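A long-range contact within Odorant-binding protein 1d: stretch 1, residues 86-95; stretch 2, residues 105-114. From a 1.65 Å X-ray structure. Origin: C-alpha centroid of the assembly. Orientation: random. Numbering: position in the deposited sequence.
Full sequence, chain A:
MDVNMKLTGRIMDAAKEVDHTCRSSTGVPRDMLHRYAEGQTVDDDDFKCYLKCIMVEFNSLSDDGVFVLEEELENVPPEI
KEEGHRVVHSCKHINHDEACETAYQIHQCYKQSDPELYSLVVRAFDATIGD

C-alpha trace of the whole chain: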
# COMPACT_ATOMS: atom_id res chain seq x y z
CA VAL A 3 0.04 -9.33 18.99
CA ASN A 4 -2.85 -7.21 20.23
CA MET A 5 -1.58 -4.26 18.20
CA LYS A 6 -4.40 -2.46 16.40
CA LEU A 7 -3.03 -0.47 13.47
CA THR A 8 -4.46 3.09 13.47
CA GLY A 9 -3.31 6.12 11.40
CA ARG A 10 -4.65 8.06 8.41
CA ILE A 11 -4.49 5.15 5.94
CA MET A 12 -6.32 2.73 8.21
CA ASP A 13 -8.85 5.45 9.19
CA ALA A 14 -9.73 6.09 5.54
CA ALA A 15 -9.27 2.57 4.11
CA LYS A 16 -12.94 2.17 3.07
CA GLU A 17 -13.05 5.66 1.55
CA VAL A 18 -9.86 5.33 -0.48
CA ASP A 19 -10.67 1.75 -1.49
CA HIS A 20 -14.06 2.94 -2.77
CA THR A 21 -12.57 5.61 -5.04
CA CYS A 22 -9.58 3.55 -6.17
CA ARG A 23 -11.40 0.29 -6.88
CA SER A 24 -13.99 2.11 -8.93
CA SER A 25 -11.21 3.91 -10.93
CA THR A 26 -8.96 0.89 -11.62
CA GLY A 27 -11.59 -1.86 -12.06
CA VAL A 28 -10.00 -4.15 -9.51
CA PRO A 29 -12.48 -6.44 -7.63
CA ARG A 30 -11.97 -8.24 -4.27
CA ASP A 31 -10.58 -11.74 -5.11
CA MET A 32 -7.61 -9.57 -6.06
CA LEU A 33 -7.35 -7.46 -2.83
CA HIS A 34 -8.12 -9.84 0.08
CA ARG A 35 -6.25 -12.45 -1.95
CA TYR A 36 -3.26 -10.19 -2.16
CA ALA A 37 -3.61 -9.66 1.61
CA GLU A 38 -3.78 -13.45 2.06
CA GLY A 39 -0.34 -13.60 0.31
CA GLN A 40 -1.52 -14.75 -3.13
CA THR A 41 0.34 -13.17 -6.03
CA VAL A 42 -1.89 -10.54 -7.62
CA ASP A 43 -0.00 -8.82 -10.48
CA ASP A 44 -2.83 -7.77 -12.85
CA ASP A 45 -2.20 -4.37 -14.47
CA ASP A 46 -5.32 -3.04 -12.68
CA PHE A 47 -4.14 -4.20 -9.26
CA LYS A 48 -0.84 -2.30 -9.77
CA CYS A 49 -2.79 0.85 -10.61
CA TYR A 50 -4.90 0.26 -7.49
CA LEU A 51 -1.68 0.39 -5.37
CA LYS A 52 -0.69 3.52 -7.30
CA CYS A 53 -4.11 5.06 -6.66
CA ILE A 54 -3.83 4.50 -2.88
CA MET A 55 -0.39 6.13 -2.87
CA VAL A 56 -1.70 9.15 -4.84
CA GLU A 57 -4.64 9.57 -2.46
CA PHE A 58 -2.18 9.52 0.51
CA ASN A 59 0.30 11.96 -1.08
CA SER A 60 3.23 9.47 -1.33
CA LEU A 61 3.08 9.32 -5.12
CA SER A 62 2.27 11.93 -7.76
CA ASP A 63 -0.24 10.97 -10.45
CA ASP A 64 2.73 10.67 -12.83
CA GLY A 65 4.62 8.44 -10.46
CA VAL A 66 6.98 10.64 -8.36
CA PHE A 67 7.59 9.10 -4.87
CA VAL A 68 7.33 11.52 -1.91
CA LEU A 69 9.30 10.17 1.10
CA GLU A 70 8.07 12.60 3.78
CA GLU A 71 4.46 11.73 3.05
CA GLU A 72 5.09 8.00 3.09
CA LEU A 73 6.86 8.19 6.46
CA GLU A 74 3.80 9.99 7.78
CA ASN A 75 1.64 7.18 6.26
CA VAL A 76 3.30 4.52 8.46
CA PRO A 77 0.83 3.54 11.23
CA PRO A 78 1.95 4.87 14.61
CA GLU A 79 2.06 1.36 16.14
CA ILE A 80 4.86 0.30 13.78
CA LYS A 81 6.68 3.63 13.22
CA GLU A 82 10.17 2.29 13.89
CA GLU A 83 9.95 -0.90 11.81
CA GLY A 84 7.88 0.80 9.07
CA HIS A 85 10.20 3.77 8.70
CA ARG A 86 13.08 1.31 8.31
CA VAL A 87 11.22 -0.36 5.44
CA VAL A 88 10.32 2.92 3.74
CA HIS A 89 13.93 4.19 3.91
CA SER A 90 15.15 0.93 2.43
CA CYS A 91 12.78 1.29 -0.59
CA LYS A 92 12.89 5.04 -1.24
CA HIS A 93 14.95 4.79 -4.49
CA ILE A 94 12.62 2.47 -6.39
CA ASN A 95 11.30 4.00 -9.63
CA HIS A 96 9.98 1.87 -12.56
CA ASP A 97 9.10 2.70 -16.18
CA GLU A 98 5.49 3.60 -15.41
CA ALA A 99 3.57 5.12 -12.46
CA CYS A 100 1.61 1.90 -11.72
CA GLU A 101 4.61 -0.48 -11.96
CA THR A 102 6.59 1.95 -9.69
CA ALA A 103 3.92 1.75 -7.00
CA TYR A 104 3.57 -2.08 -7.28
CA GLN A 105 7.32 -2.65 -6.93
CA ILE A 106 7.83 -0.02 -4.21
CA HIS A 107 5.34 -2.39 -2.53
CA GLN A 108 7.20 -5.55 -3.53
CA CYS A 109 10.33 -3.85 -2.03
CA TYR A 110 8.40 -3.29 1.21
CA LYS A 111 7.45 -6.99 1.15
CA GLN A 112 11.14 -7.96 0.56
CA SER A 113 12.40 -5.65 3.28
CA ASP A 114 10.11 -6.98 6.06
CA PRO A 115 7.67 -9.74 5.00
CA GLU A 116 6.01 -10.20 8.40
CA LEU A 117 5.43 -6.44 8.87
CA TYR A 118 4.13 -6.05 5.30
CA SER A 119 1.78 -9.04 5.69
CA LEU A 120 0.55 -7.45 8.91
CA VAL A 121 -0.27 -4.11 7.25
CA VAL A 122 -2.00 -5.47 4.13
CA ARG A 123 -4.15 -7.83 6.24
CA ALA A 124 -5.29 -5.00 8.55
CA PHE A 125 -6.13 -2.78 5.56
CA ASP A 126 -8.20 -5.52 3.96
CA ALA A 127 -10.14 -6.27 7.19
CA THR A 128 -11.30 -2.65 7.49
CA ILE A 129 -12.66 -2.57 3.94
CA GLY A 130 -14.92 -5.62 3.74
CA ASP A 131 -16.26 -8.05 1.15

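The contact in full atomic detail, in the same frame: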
# COMPACT_ATOMS: atom_id res chain seq x y z
N ARG A 86 11.90 2.06 8.79
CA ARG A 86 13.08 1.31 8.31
C ARG A 86 12.80 0.76 6.92
O ARG A 86 13.58 0.95 5.99
CB ARG A 86 13.44 0.18 9.28
CG ARG A 86 14.76 -0.50 8.95
CD ARG A 86 15.07 -1.63 9.91
NE ARG A 86 14.98 -1.20 11.30
N VAL A 87 11.65 0.11 6.75
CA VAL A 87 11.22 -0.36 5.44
C VAL A 87 11.10 0.73 4.37
O VAL A 87 11.59 0.58 3.25
CB VAL A 87 9.91 -1.12 5.58
CG1 VAL A 87 9.28 -1.38 4.23
CG2 VAL A 87 10.16 -2.42 6.36
N VAL A 88 10.46 1.85 4.70
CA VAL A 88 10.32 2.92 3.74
C VAL A 88 11.68 3.47 3.28
O VAL A 88 11.88 3.71 2.08
CB VAL A 88 9.43 4.06 4.27
CG1 VAL A 88 9.50 5.26 3.33
CG2 VAL A 88 8.00 3.57 4.42
N HIS A 89 12.60 3.66 4.23
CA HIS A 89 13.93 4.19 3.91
C HIS A 89 14.68 3.24 3.05
O HIS A 89 15.47 3.67 2.20
CB HIS A 89 14.72 4.56 5.18
CG HIS A 89 14.30 5.88 5.79
ND1 HIS A 89 14.59 7.07 5.22
CD2 HIS A 89 13.63 6.17 6.97
CE1 HIS A 89 14.10 8.07 5.98
NE2 HIS A 89 13.51 7.52 7.05
N SER A 90 14.44 1.94 3.22
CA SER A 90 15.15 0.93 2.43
C SER A 90 14.65 0.84 0.97
O SER A 90 15.33 0.29 0.11
CB SER A 90 15.13 -0.44 3.12
OG SER A 90 13.87 -1.08 3.05
N CYS A 91 13.48 1.43 0.70
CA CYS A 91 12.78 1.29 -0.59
C CYS A 91 12.54 2.62 -1.31
O CYS A 91 11.80 2.68 -2.30
CB CYS A 91 11.45 0.56 -0.33
SG CYS A 91 11.68 -1.14 0.23
N LYS A 92 13.18 3.67 -0.81
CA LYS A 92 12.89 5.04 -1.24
C LYS A 92 13.49 5.43 -2.60
O LYS A 92 13.20 6.53 -3.10
CB LYS A 92 13.32 6.05 -0.18
CG LYS A 92 14.81 6.07 0.16
CD LYS A 92 15.07 7.06 1.28
CE LYS A 92 16.41 6.83 1.97
NZ LYS A 92 16.51 7.73 3.15
N HIS A 93 14.31 4.55 -3.18
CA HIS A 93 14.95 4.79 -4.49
C HIS A 93 14.40 3.96 -5.62
O HIS A 93 14.98 3.92 -6.72
CB HIS A 93 16.46 4.56 -4.38
CG HIS A 93 17.15 5.47 -3.39
ND1 HIS A 93 17.00 6.81 -3.42
CD2 HIS A 93 18.01 5.19 -2.34
CE1 HIS A 93 17.72 7.36 -2.43
NE2 HIS A 93 18.34 6.37 -1.77
N ILE A 94 13.27 3.28 -5.39
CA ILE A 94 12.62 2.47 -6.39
C ILE A 94 11.85 3.43 -7.30
O ILE A 94 11.18 4.37 -6.83
CB ILE A 94 11.65 1.43 -5.76
CG1 ILE A 94 12.41 0.47 -4.83
CG2 ILE A 94 10.93 0.61 -6.83
CD1 ILE A 94 13.24 -0.57 -5.57
N ASN A 95 11.97 3.19 -8.60
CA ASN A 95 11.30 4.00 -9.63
C ASN A 95 11.27 3.15 -10.90
O ASN A 95 12.33 2.80 -11.39
CB ASN A 95 12.05 5.32 -9.86
CG ASN A 95 11.28 6.54 -9.34
ND2 ASN A 95 10.13 6.84 -9.97
N GLN A 105 6.00 -2.17 -7.30
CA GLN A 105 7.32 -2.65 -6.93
C GLN A 105 7.96 -1.88 -5.77
O GLN A 105 8.87 -2.41 -5.13
CB GLN A 105 8.26 -2.58 -8.15
CG GLN A 105 7.77 -3.39 -9.35
CD GLN A 105 7.81 -4.91 -9.16
OE1 GLN A 105 8.33 -5.41 -8.17
NE2 GLN A 105 7.22 -5.64 -10.10
N ILE A 106 7.52 -0.63 -5.50
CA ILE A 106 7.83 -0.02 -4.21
C ILE A 106 7.24 -0.98 -3.16
O ILE A 106 7.89 -1.33 -2.19
CB ILE A 106 7.28 1.43 -4.04
CG1 ILE A 106 8.13 2.45 -4.82
CG2 ILE A 106 7.27 1.81 -2.56
CD1 ILE A 106 7.52 3.84 -4.93
N HIS A 107 6.01 -1.44 -3.40
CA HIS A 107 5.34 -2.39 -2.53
C HIS A 107 5.98 -3.76 -2.46
O HIS A 107 6.05 -4.35 -1.39
CB HIS A 107 3.88 -2.48 -2.89
CG HIS A 107 3.04 -1.49 -2.16
ND1 HIS A 107 2.35 -1.80 -1.04
CD2 HIS A 107 2.84 -0.12 -2.38
CE1 HIS A 107 1.72 -0.70 -0.60
NE2 HIS A 107 2.03 0.33 -1.42
N GLN A 108 6.48 -4.28 -3.59
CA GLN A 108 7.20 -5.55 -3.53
C GLN A 108 8.52 -5.37 -2.76
O GLN A 108 8.90 -6.28 -2.05
CB GLN A 108 7.42 -6.15 -4.91
CG GLN A 108 6.14 -6.48 -5.68
CD GLN A 108 4.95 -6.82 -4.80
OE1 GLN A 108 4.07 -5.98 -4.56
NE2 GLN A 108 4.92 -8.06 -4.31
N CYS A 109 9.18 -4.22 -2.90
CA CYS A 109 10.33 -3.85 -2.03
C CYS A 109 9.97 -3.80 -0.55
O CYS A 109 10.73 -4.30 0.28
CB CYS A 109 10.99 -2.53 -2.45
SG CYS A 109 12.44 -2.06 -1.44
N TYR A 110 8.84 -3.21 -0.18
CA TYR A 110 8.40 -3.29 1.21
C TYR A 110 8.25 -4.73 1.70
O TYR A 110 8.69 -5.07 2.81
CB TYR A 110 7.05 -2.61 1.42
CG TYR A 110 6.97 -1.12 1.18
CD1 TYR A 110 8.10 -0.31 1.13
CD2 TYR A 110 5.72 -0.50 1.05
CE1 TYR A 110 7.99 1.06 0.93
CE2 TYR A 110 5.62 0.86 0.85
CZ TYR A 110 6.76 1.64 0.80
OH TYR A 110 6.65 2.99 0.58
N LYS A 111 7.60 -5.56 0.89
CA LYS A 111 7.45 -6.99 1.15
C LYS A 111 8.80 -7.69 1.35
O LYS A 111 8.95 -8.46 2.30
CB LYS A 111 6.64 -7.62 0.01
CG LYS A 111 6.43 -9.13 0.09
CD LYS A 111 5.33 -9.58 -0.88
CE LYS A 111 5.14 -11.09 -0.88
N GLN A 112 9.76 -7.41 0.48
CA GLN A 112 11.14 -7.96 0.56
C GLN A 112 11.82 -7.54 1.85
O GLN A 112 12.41 -8.36 2.55
CB GLN A 112 11.99 -7.46 -0.64
CG GLN A 112 13.49 -7.81 -0.61
CD GLN A 112 14.34 -7.02 -1.60
OE1 GLN A 112 15.58 -7.03 -1.52
NE2 GLN A 112 13.69 -6.33 -2.55
N SER A 113 11.73 -6.25 2.15
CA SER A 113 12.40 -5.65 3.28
C SER A 113 11.97 -6.26 4.62
O SER A 113 12.81 -6.56 5.48
CB SER A 113 12.14 -4.14 3.27
OG SER A 113 12.87 -3.50 4.30
N ASP A 114 10.66 -6.45 4.81
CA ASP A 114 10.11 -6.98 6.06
C ASP A 114 8.78 -7.69 5.79
O ASP A 114 7.71 -7.09 5.96
CB ASP A 114 9.90 -5.83 7.08
CG ASP A 114 9.72 -6.33 8.53
OD1 ASP A 114 9.26 -7.47 8.75
OD2 ASP A 114 10.06 -5.56 9.48

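The contact joins a helical segment and a type I turn to a second helix, within one chain. The two helix axes run at 127° to each other, 9.1 Å apart at closest approach. The register is V87 against S113, C91 against C109 and I94 against I106, so the two stretches run in roughly opposite senses. About 496 Å² of surface is buried in total.

R86 makes no contact; its CA-to-CB bond points sideways, and the guanidinium end is not modelled. V87 is buried and points toward stretch 2. Its CG1 lies 3.5 Å from Y110 CD1, while its CG2 lies 3.5 Å from D114 CB and 3.6 Å from S113 OG. V87 CG1 is also 4.1 Å from S113 CB, so both methyls are near S113.

The CA-to-CB bond of V88 points sideways, and the residue contributes less. Its CA is 4.1 Å from Y110 CE1, and its CG2 is 4.1 Å from Y110 OH. That hydroxyl is hydrogen-bonded elsewhere in the structure. H89 points away.

S90 supplies the polar link. S90 OG and S113 OG are 2.9 Å apart and hydrogen-bonded. S90 OG also donates to V87 O at 2.8 Å, within its own stretch. This bond ties the serine side chain back to the preceding helical turn.

C91 forms the covalent link. C91 SG and C109 SG are 2.1 Å apart, a disulfide with chi3 of -85°, close to the relaxed value near 90° in magnitude. C91 has chi1 m and C109 has chi1 t. The bridge packs against Y110: C91 CB is 3.7 Å from Y110 CE1, and C91 SG lies 5.1 Å from the ring centroid, at the ring edge. The CA-to-CB bond of Y110 points sideways to stretch 1, but the end of the side chain comes nearer, and the ring meets V87, V88 and C91.

A type I turn runs from C91 to I94, with a weak hydrogen bond from I94 N to C91 O at 3.5 Å. K92 and H93, the middle residues of the turn, point away and make no contact. I94 points back toward stretch 2. Its CB is 3.8 Å from I106 CG1, its CG1 is 4.1 Å from C109 CB, and its CG2 is 4.0 Å from Q105 C. The contacts with I106 and C109 are apolar; the closest one with Q105 is to its backbone. N95 points away and makes no contact.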